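Local coordinates for bifunctional GH43-CE protein (Bacteroides eggerthii, PDB 6MLY) that probably hydrolyses arabinoxylan, joining a glycoside hydrolase of family 43, probably a xylosidase, to a carbohydrate esterase in one chain, at residues Asp394-Val408 against Thr480-Tyr494. Sequence-based numbering, arbitrary orientation.
Sequences DFAGLSLFQRKYGQV and TMPHFMGYRFALFNY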
loop_
_atom_site.group_PDB
_atom_site.type_symbol
_atom_site.label_atom_id
_atom_site.label_comp_id
_atom_site.label_asym_id
_atom_site.label_seq_id
_atom_site.Cartn_x
_atom_site.Cartn_y
_atom_site.Cartn_z
ATOM N N ASP A 394 -18.723 -10.529 12.379
ATOM C CA ASP A 394 -17.606 -11.169 11.667
ATOM C C ASP A 394 -17.076 -10.197 10.604
ATOM O O ASP A 394 -17.782 -9.282 10.173
ATOM C CB ASP A 394 -18.007 -12.518 11.056
ATOM C CG ASP A 394 -18.374 -13.603 12.088
ATOM O OD1 ASP A 394 -18.421 -13.259 13.289
ATOM O OD2 ASP A 394 -18.603 -14.792 11.680
ATOM N N PHE A 395 -15.822 -10.414 10.196
ATOM C CA PHE A 395 -15.118 -9.525 9.281
ATOM C C PHE A 395 -14.135 -10.352 8.447
ATOM O O PHE A 395 -13.165 -10.859 8.984
ATOM C CB PHE A 395 -14.430 -8.418 10.086
ATOM C CG PHE A 395 -13.771 -7.323 9.285
ATOM C CD1 PHE A 395 -14.142 -7.055 7.974
ATOM C CD2 PHE A 395 -12.797 -6.527 9.867
ATOM C CE1 PHE A 395 -13.531 -6.037 7.257
ATOM C CE2 PHE A 395 -12.188 -5.510 9.150
ATOM C CZ PHE A 395 -12.556 -5.265 7.847
ATOM N N ALA A 396 -14.409 -10.481 7.142
ATOM C CA ALA A 396 -13.668 -11.382 6.256
ATOM C C ALA A 396 -13.385 -10.697 4.918
ATOM O O ALA A 396 -14.312 -10.288 4.235
ATOM C CB ALA A 396 -14.458 -12.647 6.045
ATOM N N GLY A 397 -12.102 -10.615 4.542
ATOM C CA GLY A 397 -11.699 -9.981 3.296
ATOM C C GLY A 397 -10.254 -10.272 2.927
ATOM O O GLY A 397 -9.729 -11.349 3.223
ATOM N N LEU A 398 -9.629 -9.291 2.264
ATOM C CA LEU A 398 -8.237 -9.336 1.808
ATOM C C LEU A 398 -7.455 -8.243 2.548
ATOM O O LEU A 398 -8.005 -7.171 2.811
ATOM C CB LEU A 398 -8.213 -9.110 0.292
ATOM C CG LEU A 398 -6.850 -9.213 -0.388
ATOM C CD1 LEU A 398 -6.419 -10.665 -0.509
ATOM C CD2 LEU A 398 -6.879 -8.557 -1.759
ATOM N N SER A 399 -6.193 -8.528 2.896
ATOM C CA SER A 399 -5.359 -7.574 3.636
ATOM C C SER A 399 -3.948 -7.504 3.039
ATOM O O SER A 399 -3.416 -8.506 2.580
ATOM C CB SER A 399 -5.299 -7.922 5.102
ATOM O OG SER A 399 -4.252 -7.209 5.753
ATOM N N LEU A 400 -3.380 -6.292 3.036
ATOM C CA LEU A 400 -1.943 -6.087 2.994
ATOM C C LEU A 400 -1.476 -6.013 4.449
ATOM O O LEU A 400 -1.833 -5.077 5.164
ATOM C CB LEU A 400 -1.614 -4.806 2.221
ATOM C CG LEU A 400 -2.099 -4.780 0.772
ATOM C CD1 LEU A 400 -1.844 -3.429 0.124
ATOM C CD2 LEU A 400 -1.454 -5.885 -0.046
ATOM N N PHE A 401 -0.705 -7.027 4.868
ATOM C CA PHE A 401 -0.640 -7.427 6.269
ATOM C C PHE A 401 0.754 -7.190 6.863
ATOM O O PHE A 401 1.737 -7.796 6.438
ATOM C CB PHE A 401 -1.055 -8.894 6.402
ATOM C CG PHE A 401 -1.048 -9.414 7.816
ATOM C CD1 PHE A 401 -2.126 -9.189 8.659
ATOM C CD2 PHE A 401 0.037 -10.132 8.302
ATOM C CE1 PHE A 401 -2.119 -9.664 9.960
ATOM C CE2 PHE A 401 0.043 -10.612 9.603
ATOM C CZ PHE A 401 -1.033 -10.380 10.429
ATOM N N GLN A 402 0.807 -6.282 7.846
ATOM C CA GLN A 402 1.844 -6.255 8.879
ATOM C C GLN A 402 1.263 -5.578 10.134
ATOM O O GLN A 402 0.076 -5.728 10.410
ATOM C CB GLN A 402 3.127 -5.600 8.365
ATOM C CG GLN A 402 4.371 -6.133 9.069
ATOM C CD GLN A 402 5.607 -5.337 8.744
ATOM O OE1 GLN A 402 5.953 -5.151 7.582
ATOM N NE2 GLN A 402 6.290 -4.868 9.773
ATOM N N ARG A 403 2.095 -4.868 10.908
ATOM C CA ARG A 403 1.645 -4.149 12.092
ATOM C C ARG A 403 0.768 -2.982 11.638
ATOM O O ARG A 403 -0.338 -2.805 12.133
ATOM C CB ARG A 403 2.833 -3.632 12.907
ATOM C CG ARG A 403 2.449 -2.774 14.104
ATOM C CD ARG A 403 3.637 -1.995 14.636
ATOM N NE ARG A 403 3.398 -1.457 15.970
ATOM C CZ ARG A 403 3.704 -2.076 17.108
ATOM N NH1 ARG A 403 4.315 -3.251 17.089
ATOM N NH2 ARG A 403 3.401 -1.514 18.265
ATOM N N LYS A 404 1.313 -2.203 10.698
ATOM C CA LYS A 404 0.612 -1.149 9.998
ATOM C C LYS A 404 -0.037 -1.747 8.747
ATOM O O LYS A 404 0.497 -1.629 7.647
ATOM C CB LYS A 404 1.593 -0.023 9.666
ATOM C CG LYS A 404 2.263 0.588 10.888
ATOM C CD LYS A 404 2.852 1.955 10.646
ATOM C CE LYS A 404 3.345 2.602 11.921
ATOM N NZ LYS A 404 4.035 3.883 11.642
ATOM N N TYR A 405 -1.200 -2.379 8.951
ATOM C CA TYR A 405 -1.886 -3.185 7.937
ATOM C C TYR A 405 -2.948 -2.345 7.226
ATOM O O TYR A 405 -3.205 -1.210 7.617
ATOM C CB TYR A 405 -2.545 -4.414 8.573
ATOM C CG TYR A 405 -3.484 -4.114 9.715
ATOM C CD1 TYR A 405 -3.067 -4.244 11.029
ATOM C CD2 TYR A 405 -4.790 -3.701 9.490
ATOM C CE1 TYR A 405 -3.916 -3.971 12.089
ATOM C CE2 TYR A 405 -5.653 -3.427 10.540
ATOM C CZ TYR A 405 -5.215 -3.563 11.846
ATOM O OH TYR A 405 -6.043 -3.300 12.899
ATOM N N GLY A 406 -3.563 -2.943 6.197
ATOM C CA GLY A 406 -4.733 -2.400 5.515
ATOM C C GLY A 406 -5.691 -3.507 5.114
ATOM O O GLY A 406 -5.288 -4.452 4.459
ATOM N N GLN A 407 -6.964 -3.370 5.510
ATOM C CA GLN A 407 -8.010 -4.367 5.258
ATOM C C GLN A 407 -8.955 -3.869 4.163
ATOM O O GLN A 407 -8.963 -2.692 3.831
ATOM C CB GLN A 407 -8.805 -4.646 6.535
ATOM C CG GLN A 407 -7.975 -5.307 7.626
ATOM C CD GLN A 407 -8.727 -5.447 8.928
ATOM O OE1 GLN A 407 -9.235 -4.473 9.488
ATOM N NE2 GLN A 407 -8.778 -6.671 9.434
ATOM N N VAL A 408 -9.721 -4.808 3.604
ATOM C CA VAL A 408 -10.899 -4.537 2.788
ATOM C C VAL A 408 -11.735 -5.821 2.760
ATOM O O VAL A 408 -11.236 -6.866 2.325
ATOM C CB VAL A 408 -10.545 -4.058 1.366
ATOM C CG1 VAL A 408 -9.823 -5.119 0.549
ATOM C CG2 VAL A 408 -11.780 -3.572 0.624
ATOM N N THR A 480 8.024 -1.968 9.465
ATOM C CA THR A 480 8.174 -1.823 10.916
ATOM C C THR A 480 8.723 -3.132 11.499
ATOM O O THR A 480 8.668 -4.178 10.848
ATOM C CB THR A 480 6.840 -1.403 11.553
ATOM O OG1 THR A 480 5.868 -2.437 11.386
ATOM C CG2 THR A 480 6.275 -0.131 10.956
ATOM N N MET A 481 9.253 -3.051 12.727
ATOM C CA MET A 481 9.802 -4.204 13.466
ATOM C C MET A 481 9.278 -4.160 14.901
ATOM O O MET A 481 9.742 -3.338 15.689
ATOM C CB MET A 481 11.337 -4.181 13.486
ATOM N N PRO A 482 8.316 -5.031 15.252
ATOM C CA PRO A 482 7.748 -6.081 14.414
ATOM C C PRO A 482 6.909 -5.504 13.275
ATOM O O PRO A 482 6.644 -4.303 13.270
ATOM C CB PRO A 482 6.874 -6.925 15.362
ATOM C CG PRO A 482 6.761 -6.107 16.620
ATOM C CD PRO A 482 8.038 -5.302 16.663
ATOM N N HIS A 483 6.472 -6.344 12.319
ATOM C CA HIS A 483 6.606 -7.795 12.334
ATOM C C HIS A 483 7.948 -8.267 11.747
ATOM O O HIS A 483 8.175 -9.479 11.651
ATOM C CB HIS A 483 5.434 -8.445 11.572
ATOM C CG HIS A 483 4.073 -8.100 12.088
ATOM N ND1 HIS A 483 3.835 -7.755 13.407
ATOM C CD2 HIS A 483 2.867 -8.079 11.476
ATOM C CE1 HIS A 483 2.545 -7.516 13.575
ATOM N NE2 HIS A 483 1.929 -7.710 12.405
ATOM N N PHE A 484 8.816 -7.334 11.331
ATOM C CA PHE A 484 10.182 -7.652 10.836
ATOM C C PHE A 484 10.100 -8.512 9.563
ATOM O O PHE A 484 11.016 -9.286 9.258
ATOM C CB PHE A 484 10.998 -8.369 11.918
ATOM C CG PHE A 484 12.497 -8.190 11.860
ATOM C CD1 PHE A 484 13.275 -8.526 12.958
ATOM C CD2 PHE A 484 13.139 -7.690 10.732
ATOM C CE1 PHE A 484 14.654 -8.379 12.929
ATOM C CE2 PHE A 484 14.516 -7.536 10.708
ATOM C CZ PHE A 484 15.271 -7.881 11.805
ATOM N N MET A 485 9.003 -8.346 8.818
ATOM C CA MET A 485 8.684 -9.161 7.664
ATOM C C MET A 485 8.108 -8.253 6.574
ATOM O O MET A 485 7.670 -7.138 6.859
ATOM C CB MET A 485 7.660 -10.231 8.048
ATOM C CG MET A 485 7.421 -11.277 6.978
ATOM S SD MET A 485 6.092 -12.408 7.436
ATOM C CE MET A 485 6.844 -13.234 8.836
ATOM N N GLY A 486 8.152 -8.733 5.327
ATOM C CA GLY A 486 7.517 -8.071 4.203
ATOM C C GLY A 486 6.009 -8.057 4.363
ATOM O O GLY A 486 5.440 -8.853 5.124
ATOM N N TYR A 487 5.361 -7.126 3.661
ATOM C CA TYR A 487 3.912 -7.090 3.590
ATOM C C TYR A 487 3.448 -8.316 2.799
ATOM O O TYR A 487 3.966 -8.598 1.724
ATOM C CB TYR A 487 3.419 -5.777 2.971
ATOM C CG TYR A 487 3.261 -4.655 3.964
ATOM C CD1 TYR A 487 4.344 -4.183 4.684
ATOM C CD2 TYR A 487 2.028 -4.067 4.194
ATOM C CE1 TYR A 487 4.212 -3.160 5.606
ATOM C CE2 TYR A 487 1.878 -3.036 5.108
ATOM C CZ TYR A 487 2.973 -2.582 5.820
ATOM O OH TYR A 487 2.831 -1.572 6.726
ATOM N N ARG A 488 2.483 -9.038 3.367
ATOM C CA ARG A 488 1.900 -10.203 2.736
ATOM C C ARG A 488 0.432 -9.918 2.389
ATOM O O ARG A 488 -0.258 -9.189 3.104
ATOM C CB ARG A 488 2.034 -11.408 3.672
ATOM C CG ARG A 488 3.450 -11.948 3.810
ATOM C CD ARG A 488 3.497 -13.183 4.697
ATOM N NE ARG A 488 4.750 -13.926 4.584
ATOM C CZ ARG A 488 4.938 -14.997 3.815
ATOM N NH1 ARG A 488 3.928 -15.534 3.150
ATOM N NH2 ARG A 488 6.144 -15.532 3.714
ATOM N N PHE A 489 -0.018 -10.489 1.268
ATOM C CA PHE A 489 -1.430 -10.676 0.998
ATOM C C PHE A 489 -1.980 -11.644 2.049
ATOM O O PHE A 489 -1.274 -12.542 2.489
ATOM C CB PHE A 489 -1.647 -11.183 -0.431
ATOM C CG PHE A 489 -1.243 -10.199 -1.498
ATOM C CD1 PHE A 489 -1.920 -9.000 -1.646
ATOM C CD2 PHE A 489 -0.186 -10.465 -2.352
ATOM C CE1 PHE A 489 -1.546 -8.090 -2.624
ATOM C CE2 PHE A 489 0.186 -9.555 -3.329
ATOM C CZ PHE A 489 -0.490 -8.367 -3.460
ATOM N N ALA A 490 -3.236 -11.437 2.455
ATOM C CA ALA A 490 -3.816 -12.149 3.587
ATOM C C ALA A 490 -5.321 -12.357 3.374
ATOM O O ALA A 490 -6.070 -11.380 3.268
ATOM C CB ALA A 490 -3.541 -11.373 4.853
ATOM N N LEU A 491 -5.744 -13.628 3.294
ATOM C CA LEU A 491 -7.155 -13.997 3.394
ATOM C C LEU A 491 -7.487 -14.116 4.885
ATOM O O LEU A 491 -6.771 -14.797 5.607
ATOM C CB LEU A 491 -7.441 -15.326 2.682
ATOM C CG LEU A 491 -6.925 -15.509 1.252
ATOM C CD1 LEU A 491 -7.957 -16.233 0.399
ATOM C CD2 LEU A 491 -6.541 -14.200 0.590
ATOM N N PHE A 492 -8.565 -13.456 5.332
ATOM C CA PHE A 492 -8.952 -13.482 6.747
ATOM C C PHE A 492 -10.474 -13.602 6.887
ATOM O O PHE A 492 -11.206 -13.445 5.916
ATOM C CB PHE A 492 -8.409 -12.249 7.476
ATOM C CG PHE A 492 -9.007 -10.930 7.056
ATOM C CD1 PHE A 492 -8.454 -10.193 6.019
ATOM C CD2 PHE A 492 -10.107 -10.407 7.719
ATOM C CE1 PHE A 492 -8.997 -8.973 5.649
ATOM C CE2 PHE A 492 -10.651 -9.187 7.344
ATOM C CZ PHE A 492 -10.097 -8.474 6.308
ATOM N N ASN A 493 -10.907 -13.911 8.115
ATOM C CA ASN A 493 -12.300 -14.053 8.507
ATOM C C ASN A 493 -12.363 -14.344 10.008
ATOM O O ASN A 493 -12.117 -15.472 10.421
ATOM C CB ASN A 493 -13.026 -15.184 7.768
ATOM C CG ASN A 493 -14.456 -15.366 8.241
ATOM O OD1 ASN A 493 -15.047 -14.456 8.823
ATOM N ND2 ASN A 493 -15.024 -16.536 7.999
ATOM N N TYR A 494 -12.730 -13.339 10.809
ATOM C CA TYR A 494 -12.752 -13.495 12.258
ATOM C C TYR A 494 -13.961 -12.788 12.864
ATOM O O TYR A 494 -14.512 -11.888 12.258
ATOM C CB TYR A 494 -11.478 -12.932 12.878
ATOM C CG TYR A 494 -11.273 -11.455 12.671
ATOM C CD1 TYR A 494 -11.470 -10.559 13.707
ATOM C CD2 TYR A 494 -10.852 -10.952 11.450
ATOM C CE1 TYR A 494 -11.263 -9.200 13.537
ATOM C CE2 TYR A 494 -10.636 -9.597 11.263
ATOM C CZ TYR A 494 -10.840 -8.717 12.312
ATOM O OH TYR A 494 -10.627 -7.380 12.143
#
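The F492 ring lies with one face against the backbone of G397, whose CA is 4.0 Å from the ring centroid, while NE2 of Q407 approaches the opposite face and F395 O sits at the edge. Its own edge is driven toward the face of F395, a T-shaped pair with planes at 85° and centroids 5.3 Å apart. F492 can reach over G397 because its CG stands between the backbone N and the carbonyl carbon (chi1 67°). Y494 completes the aromatic cluster, its OH at the edge of the F395 ring, 3.3 Å from F395 CD2. At the far end, R403 N lies over one face of H483, and Q402 CB over a face of the Y487 ring. Between these ends, strands 395-401 and 488-491 run antiparallel (159°) as neighbours in one sheet of the concanavalin A-like domain's beta-sandwich. F401 N to R488 O (2.8 Å) and S399 N to A490 O (2.9 Å) fix the register. L398 and L400 meet L491 and F489 on the face packed against strands 378-386 and 441-449. Y487 OH lies 2.5 Å from K404 O, within hydrogen-bonding distance and tilted from the carbonyl plane, but Q478 O competes for the same proton. A phenylalanine here would probably leave K404 O and Q478 O without the hydroxyl they share and the turn less firmly held.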